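Local coordinates for protein rhamnonate dehydratase (Gibberella zeae PH-1, PDB 3FXG) that probably dehydrates L-rhamnonate to a 2-keto-3-deoxy sugar acid, as a magnesium-dependent member of the enolase superfamily, at residues 219-224 with 242-247; 246-251 with 270-275. All blocks are in the same frame, centred on the assembly; numbering follows the deposited sequence.

Contact 1 of 2, residues 219-224 with 242-247; sequences IMVDCY and LNINWW. With MG (magnesium ion), chain I.
Asn245 N gives to Ile219 O at 2.8 Å and Val221 N to Trp246 O at 3.0 Å, the two backbone hydrogen bonds between 219-224 and 242-247. The second is nearly straight, with 167° at the hydrogen. Val221 and Trp247 form a parallel beta bridge. Water 1 links Ile219 N to Asn243 O.

Aromatic contacts carry the face of Met220 and Trp246. Met220 is a selenomethionine. Its CG sits over the centre of the indole, 3.4 Å from the centroid of the Trp246 six-membered ring. SE lies over the same face, 4.5 Å from that centroid, in a Met-aromatic contact. The Met220 chain bends at chi2 (72°) and again at chi3, and CE comes to Trp246 CH2. Tyr167 meets the Trp246 indole edge-to-face.

Apolar packing fills the other face of the sheet. Val221 and Trp247 lie side by side and point the same way. Val221 CB is over one face of the Trp247 indole, toward the rim, 3.8 Å from CE3. Cys223 SG approaches the edge of the same indole near its plane. Ile244 CG2 touches Val221 CG2. Leu206 of helix 195-213 covers Val221 and Trp247.

Metal binding belongs to the C-terminal end of strand 219-222. With Asp222 CG anti to the backbone N (chi1 -168°), OD2 reaches magnesium at 2.2 Å. OD1 accepts from Tyr224 N, an Asx turn, and also from water 2, itself a magnesium ligand. With the metal bond of OD2, these two bonds fix the rotation of the carboxylate. Glu248 and Glu275 complete the protein ligands. The arrangement is a right-handed beta-alpha-beta unit of the enolase-superfamily barrel, with the metal at the C-terminal ends of its strands.

Contact 2 of 2, residues 246-251 with 270-275; sequences WWEECL and KFTTGE. With MG (magnesium ion), chain I.
Trp247 N gives a hydrogen bond to Lys270 O between two adjacent parallel barrel strands, joined in a beta-alpha-beta unit through helix 259-265. Thr272 N gives to Trp247 O at 3.0 Å. Glu249 N gives to Thr272 O at 2.8 Å, from above the carbonyl plane.

The tight part lies on both faces of the sheet. On one, Thr272 CG2 is anti to the carbonyl carbon, which puts it over the Trp246 indole, offset toward the rim, 3.7 Å from the centroid of the five-membered ring. Thr272 OG1, between the backbone N and the carbonyl carbon (chi1 75°), comes to Glu248 CG at 3.2 Å and is hydrogen-bonded to Gln296. On the other face, Trp247 CB packs on Phe271 CD1. Their rings are near parallel but slid apart, with little overlap. Cys250 SG meets the Phe271 ring at its edge. Helices 229-238 and 259-265 cover this layer.

The looser part is bridged by water. Water 4 links Trp247 O, Thr272 O and Cys250 N. Water 6 joins Leu251 O to Thr273 OG1.

At the magnesium, Glu248 OE2 and Glu275 OE2 both bind the metal, and their carboxylate planes are 70° apart. Glu249 OE2 lies 3.5 Å from Glu275 OE1, a like-charge approach that nearby magnesium may ease. Glu249 OE2 also accepts from the metal-bound water 2, and Glu249 OE1 is hydrogen-bonded to His276. Lys185 makes a salt bridge to Glu248 OE1. That oxygen also takes the indole N-H of Trp246 on its anti lone pair, with NE1 to OE1 at 3.2 Å and 160° at the hydrogen.

How the contacts relate
Contacts 1 and 2 are neighbours in the same barrel sheet, with centres about 9 Å apart. Both use strand 246-248, which lies between 219-222 and 270-273. The order along the chain is strand 219-222, helix 229-238, strand 246-248, helix 259-265, strand 270-273. Two successive beta-alpha-beta units thus share their middle strand, including Trp246 and Trp247. Probable backbone hydrogen bonds, Glu248 N to Val221 O and Cys223 N to Glu248 O, carry the pairing across the boundary. Each of the three strands supplies one acidic ligand, at its C-terminal end or just beyond. Contact 1 gives one and contact 2 gives two, and together they form the protein side of the magnesium site.

Contact 1 of 2, residues 219-224 with 242-247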
loop_
_atom_site.group_PDB
_atom_site.type_symbol
_atom_site.label_atom_id
_atom_site.label_comp_id
_atom_site.label_asym_id
_atom_site.label_seq_id
_atom_site.Cartn_x
_atom_site.Cartn_y
_atom_site.Cartn_z
ATOM N N ILE A 219 9.283 -13.228 -32.549
ATOM C CA ILE A 219 10.647 -13.453 -32.090
ATOM C C ILE A 219 10.707 -13.165 -30.595
ATOM O O ILE A 219 10.303 -12.089 -30.147
ATOM C CB ILE A 219 11.659 -12.523 -32.801
ATOM C CG1 ILE A 219 11.774 -12.906 -34.276
ATOM C CG2 ILE A 219 13.027 -12.615 -32.120
ATOM C CD1 ILE A 219 12.711 -12.017 -35.061
HETATM N N MSE A 220 11.197 -14.134 -29.834
HETATM C CA MSE A 220 11.336 -13.994 -28.391
HETATM C C MSE A 220 12.832 -13.973 -28.077
HETATM O O MSE A 220 13.638 -14.467 -28.863
HETATM C CB MSE A 220 10.667 -15.171 -27.670
HETATM C CG MSE A 220 9.145 -15.223 -27.810
HETATM SE SE MSE A 220 8.496 -15.730 -29.577
HETATM C CE MSE A 220 8.145 -17.607 -29.242
ATOM N N VAL A 221 13.206 -13.404 -26.936
ATOM C CA VAL A 221 14.615 -13.334 -26.565
ATOM C C VAL A 221 14.885 -13.973 -25.209
ATOM O O VAL A 221 14.299 -13.578 -24.199
ATOM C CB VAL A 221 15.101 -11.865 -26.528
ATOM C CG1 VAL A 221 16.592 -11.812 -26.216
ATOM C CG2 VAL A 221 14.807 -11.189 -27.871
ATOM N N ASP A 222 15.773 -14.961 -25.189
ATOM C CA ASP A 222 16.124 -15.642 -23.946
ATOM C C ASP A 222 17.367 -14.983 -23.368
ATOM O O ASP A 222 18.377 -14.842 -24.058
ATOM C CB ASP A 222 16.392 -17.122 -24.204
ATOM C CG ASP A 222 16.466 -17.930 -22.924
ATOM O OD1 ASP A 222 17.362 -17.668 -22.096
ATOM O OD2 ASP A 222 15.621 -18.830 -22.746
ATOM N N CYS A 223 17.295 -14.589 -22.099
ATOM C CA CYS A 223 18.411 -13.912 -21.448
ATOM C C CYS A 223 19.141 -14.734 -20.382
ATOM O O CYS A 223 20.060 -14.237 -19.728
ATOM C CB CYS A 223 17.922 -12.586 -20.858
ATOM S SG CYS A 223 17.175 -11.466 -22.091
ATOM N N TYR A 224 18.733 -15.989 -20.221
ATOM C CA TYR A 224 19.339 -16.918 -19.265
ATOM C C TYR A 224 19.798 -16.285 -17.938
ATOM O O TYR A 224 20.982 -16.330 -17.598
ATOM C CB TYR A 224 20.520 -17.641 -19.942
ATOM C CG TYR A 224 20.980 -18.906 -19.239
ATOM C CD1 TYR A 224 20.133 -20.011 -19.116
ATOM C CD2 TYR A 224 22.255 -18.991 -18.678
ATOM C CE1 TYR A 224 20.547 -21.173 -18.446
ATOM C CE2 TYR A 224 22.677 -20.143 -18.007
ATOM C CZ TYR A 224 21.818 -21.227 -17.893
ATOM O OH TYR A 224 22.224 -22.350 -17.205
ATOM N N LEU A 242 11.763 -3.316 -32.854
ATOM C CA LEU A 242 11.966 -4.679 -33.341
ATOM C C LEU A 242 10.773 -5.575 -33.017
ATOM O O LEU A 242 10.723 -6.735 -33.427
ATOM C CB LEU A 242 13.248 -5.268 -32.744
ATOM C CG LEU A 242 14.540 -4.504 -33.050
ATOM C CD1 LEU A 242 15.733 -5.289 -32.522
ATOM C CD2 LEU A 242 14.676 -4.290 -34.552
ATOM N N ASN A 243 9.819 -5.024 -32.273
ATOM C CA ASN A 243 8.607 -5.734 -31.887
ATOM C C ASN A 243 8.842 -7.124 -31.288
ATOM O O ASN A 243 8.234 -8.104 -31.717
ATOM C CB ASN A 243 7.673 -5.840 -33.098
ATOM C CG ASN A 243 7.231 -4.476 -33.618
ATOM O OD1 ASN A 243 6.679 -4.364 -34.714
ATOM N ND2 ASN A 243 7.467 -3.434 -32.825
ATOM N N ILE A 244 9.716 -7.203 -30.292
ATOM C CA ILE A 244 10.008 -8.475 -29.630
ATOM C C ILE A 244 8.751 -8.977 -28.913
ATOM O O ILE A 244 8.102 -8.223 -28.191
ATOM C CB ILE A 244 11.164 -8.310 -28.607
ATOM C CG1 ILE A 244 12.436 -7.865 -29.336
ATOM C CG2 ILE A 244 11.404 -9.611 -27.852
ATOM C CD1 ILE A 244 12.872 -8.798 -30.453
ATOM N N ASN A 245 8.410 -10.246 -29.117
ATOM C CA ASN A 245 7.220 -10.835 -28.501
ATOM C C ASN A 245 7.336 -10.850 -26.975
ATOM O O ASN A 245 6.445 -10.369 -26.271
ATOM C CB ASN A 245 7.003 -12.258 -29.023
ATOM C CG ASN A 245 5.614 -12.788 -28.708
ATOM O OD1 ASN A 245 5.397 -13.999 -28.656
ATOM N ND2 ASN A 245 4.667 -11.882 -28.509
ATOM N N TRP A 246 8.420 -11.419 -26.459
ATOM C CA TRP A 246 8.635 -11.421 -25.019
ATOM C C TRP A 246 10.103 -11.602 -24.674
ATOM O O TRP A 246 10.883 -12.140 -25.465
ATOM C CB TRP A 246 7.774 -12.486 -24.311
ATOM C CG TRP A 246 8.279 -13.914 -24.344
ATOM C CD1 TRP A 246 9.444 -14.393 -23.807
ATOM C CD2 TRP A 246 7.586 -15.054 -24.871
ATOM N NE1 TRP A 246 9.513 -15.759 -23.965
ATOM C CE2 TRP A 246 8.386 -16.189 -24.614
ATOM C CE3 TRP A 246 6.362 -15.225 -25.535
ATOM C CZ2 TRP A 246 8.002 -17.482 -24.999
ATOM C CZ3 TRP A 246 5.978 -16.512 -25.918
ATOM C CH2 TRP A 246 6.799 -17.622 -25.646
ATOM N N TRP A 247 10.469 -11.125 -23.488
ATOM C CA TRP A 247 11.833 -11.213 -22.986
ATOM C C TRP A 247 11.831 -12.235 -21.860
ATOM O O TRP A 247 11.107 -12.079 -20.870
ATOM C CB TRP A 247 12.285 -9.843 -22.484
ATOM C CG TRP A 247 12.362 -8.827 -23.585
ATOM C CD1 TRP A 247 11.329 -8.111 -24.118
ATOM C CD2 TRP A 247 13.534 -8.445 -24.312
ATOM N NE1 TRP A 247 11.788 -7.304 -25.134
ATOM C CE2 TRP A 247 13.138 -7.490 -25.272
ATOM C CE3 TRP A 247 14.885 -8.816 -24.242
ATOM C CZ2 TRP A 247 14.044 -6.899 -26.161
ATOM C CZ3 TRP A 247 15.788 -8.226 -25.128
ATOM C CH2 TRP A 247 15.360 -7.280 -26.071
HETATM MG MG MG I . 14.745 -20.103 -21.142
HETATM O O HOH W 1 7.652 -10.601 -32.232
HETATM O O HOH W 2 16.431 -19.099 -19.969
HETATM O O HOH W 3 14.390 -21.930 -22.783
#

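Contact 2 of 2, residues 246-251 with 270-275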
loop_
_atom_site.group_PDB
_atom_site.type_symbol
_atom_site.label_atom_id
_atom_site.label_comp_id
_atom_site.label_asym_id
_atom_site.label_seq_id
_atom_site.Cartn_x
_atom_site.Cartn_y
_atom_site.Cartn_z
ATOM N N TRP A 246 8.420 -11.419 -26.459
ATOM C CA TRP A 246 8.635 -11.421 -25.019
ATOM C C TRP A 246 10.103 -11.602 -24.674
ATOM O O TRP A 246 10.883 -12.140 -25.465
ATOM C CB TRP A 246 7.774 -12.486 -24.311
ATOM C CG TRP A 246 8.279 -13.914 -24.344
ATOM C CD1 TRP A 246 9.444 -14.393 -23.807
ATOM C CD2 TRP A 246 7.586 -15.054 -24.871
ATOM N NE1 TRP A 246 9.513 -15.759 -23.965
ATOM C CE2 TRP A 246 8.386 -16.189 -24.614
ATOM C CE3 TRP A 246 6.362 -15.225 -25.535
ATOM C CZ2 TRP A 246 8.002 -17.482 -24.999
ATOM C CZ3 TRP A 246 5.978 -16.512 -25.918
ATOM C CH2 TRP A 246 6.799 -17.622 -25.646
ATOM N N TRP A 247 10.469 -11.125 -23.488
ATOM C CA TRP A 247 11.833 -11.213 -22.986
ATOM C C TRP A 247 11.831 -12.235 -21.860
ATOM O O TRP A 247 11.107 -12.079 -20.870
ATOM C CB TRP A 247 12.285 -9.843 -22.484
ATOM C CG TRP A 247 12.362 -8.827 -23.585
ATOM C CD1 TRP A 247 11.329 -8.111 -24.118
ATOM C CD2 TRP A 247 13.534 -8.445 -24.312
ATOM N NE1 TRP A 247 11.788 -7.304 -25.134
ATOM C CE2 TRP A 247 13.138 -7.490 -25.272
ATOM C CE3 TRP A 247 14.885 -8.816 -24.242
ATOM C CZ2 TRP A 247 14.044 -6.899 -26.161
ATOM C CZ3 TRP A 247 15.788 -8.226 -25.128
ATOM C CH2 TRP A 247 15.360 -7.280 -26.071
ATOM N N GLU A 248 12.650 -13.271 -22.018
ATOM C CA GLU A 248 12.709 -14.376 -21.066
ATOM C C GLU A 248 13.869 -14.410 -20.074
ATOM O O GLU A 248 15.030 -14.206 -20.434
ATOM C CB GLU A 248 12.672 -15.691 -21.849
ATOM C CG GLU A 248 12.540 -16.937 -20.995
ATOM C CD GLU A 248 12.175 -18.155 -21.823
ATOM O OE1 GLU A 248 11.321 -18.022 -22.726
ATOM O OE2 GLU A 248 12.730 -19.243 -21.567
ATOM N N GLU A 249 13.526 -14.702 -18.821
ATOM C CA GLU A 249 14.479 -14.803 -17.717
ATOM C C GLU A 249 15.555 -13.722 -17.725
ATOM O O GLU A 249 16.748 -14.020 -17.664
ATOM C CB GLU A 249 15.132 -16.194 -17.709
ATOM C CG GLU A 249 15.460 -16.688 -16.299
ATOM C CD GLU A 249 16.021 -18.105 -16.254
ATOM O OE1 GLU A 249 16.096 -18.666 -15.139
ATOM O OE2 GLU A 249 16.394 -18.655 -17.317
ATOM N N CYS A 250 15.127 -12.465 -17.796
ATOM C CA CYS A 250 16.051 -11.338 -17.802
ATOM C C CYS A 250 16.831 -11.224 -16.502
ATOM O O CYS A 250 18.010 -10.875 -16.507
ATOM C CB CYS A 250 15.298 -10.027 -18.020
ATOM S SG CYS A 250 14.483 -9.894 -19.611
ATOM N N LEU A 251 16.169 -11.524 -15.389
ATOM C CA LEU A 251 16.801 -11.417 -14.080
ATOM C C LEU A 251 17.179 -12.742 -13.436
ATOM O O LEU A 251 16.733 -13.814 -13.852
ATOM C CB LEU A 251 15.872 -10.670 -13.119
ATOM C CG LEU A 251 15.317 -9.321 -13.588
ATOM C CD1 LEU A 251 14.383 -8.756 -12.514
ATOM C CD2 LEU A 251 16.460 -8.360 -13.865
ATOM N N LYS A 270 6.002 -7.865 -22.831
ATOM C CA LYS A 270 5.873 -9.134 -22.125
ATOM C C LYS A 270 7.192 -9.664 -21.567
ATOM O O LYS A 270 8.229 -9.624 -22.235
ATOM C CB LYS A 270 5.256 -10.193 -23.049
ATOM C CG LYS A 270 3.852 -9.848 -23.546
ATOM C CD LYS A 270 3.129 -11.089 -24.063
ATOM C CE LYS A 270 3.589 -11.481 -25.449
ATOM N NZ LYS A 270 3.088 -10.516 -26.467
ATOM N N PHE A 271 7.136 -10.162 -20.335
ATOM C CA PHE A 271 8.300 -10.730 -19.664
ATOM C C PHE A 271 7.927 -12.097 -19.110
ATOM O O PHE A 271 6.794 -12.301 -18.670
ATOM C CB PHE A 271 8.754 -9.804 -18.535
ATOM C CG PHE A 271 9.300 -8.501 -19.028
ATOM C CD1 PHE A 271 10.618 -8.411 -19.465
ATOM C CD2 PHE A 271 8.475 -7.387 -19.138
ATOM C CE1 PHE A 271 11.109 -7.226 -20.011
ATOM C CE2 PHE A 271 8.955 -6.196 -19.684
ATOM C CZ PHE A 271 10.276 -6.118 -20.123
ATOM N N THR A 272 8.875 -13.032 -19.138
ATOM C CA THR A 272 8.631 -14.382 -18.644
ATOM C C THR A 272 9.829 -14.874 -17.841
ATOM O O THR A 272 10.908 -14.284 -17.897
ATOM C CB THR A 272 8.405 -15.378 -19.809
ATOM O OG1 THR A 272 9.663 -15.677 -20.432
ATOM C CG2 THR A 272 7.468 -14.779 -20.858
ATOM N N THR A 273 9.631 -15.953 -17.092
ATOM C CA THR A 273 10.702 -16.544 -16.299
ATOM C C THR A 273 10.159 -17.765 -15.573
ATOM O O THR A 273 8.979 -18.101 -15.713
ATOM C CB THR A 273 11.253 -15.546 -15.250
ATOM O OG1 THR A 273 12.412 -16.100 -14.621
ATOM C CG2 THR A 273 10.202 -15.257 -14.175
ATOM N N GLY A 274 11.022 -18.439 -14.817
ATOM C CA GLY A 274 10.572 -19.586 -14.052
ATOM C C GLY A 274 11.270 -20.923 -14.221
ATOM O O GLY A 274 11.080 -21.805 -13.391
ATOM N N GLU A 275 12.076 -21.102 -15.264
ATOM C CA GLU A 275 12.719 -22.399 -15.436
ATOM C C GLU A 275 13.657 -22.748 -14.287
ATOM O O GLU A 275 13.951 -23.919 -14.059
ATOM C CB GLU A 275 13.440 -22.488 -16.785
ATOM C CG GLU A 275 14.630 -21.576 -16.980
ATOM C CD GLU A 275 15.086 -21.564 -18.432
ATOM O OE1 GLU A 275 16.274 -21.858 -18.699
ATOM O OE2 GLU A 275 14.243 -21.261 -19.307
HETATM MG MG MG I . 14.745 -20.103 -21.142
HETATM O O HOH W 4 12.205 -11.829 -18.239
HETATM O O HOH W 5 13.776 -18.869 -13.538
HETATM O O HOH W 2 16.431 -19.099 -19.969
HETATM O O HOH W 6 14.109 -13.892 -14.343
HETATM O O HOH W 3 14.390 -21.930 -22.783
#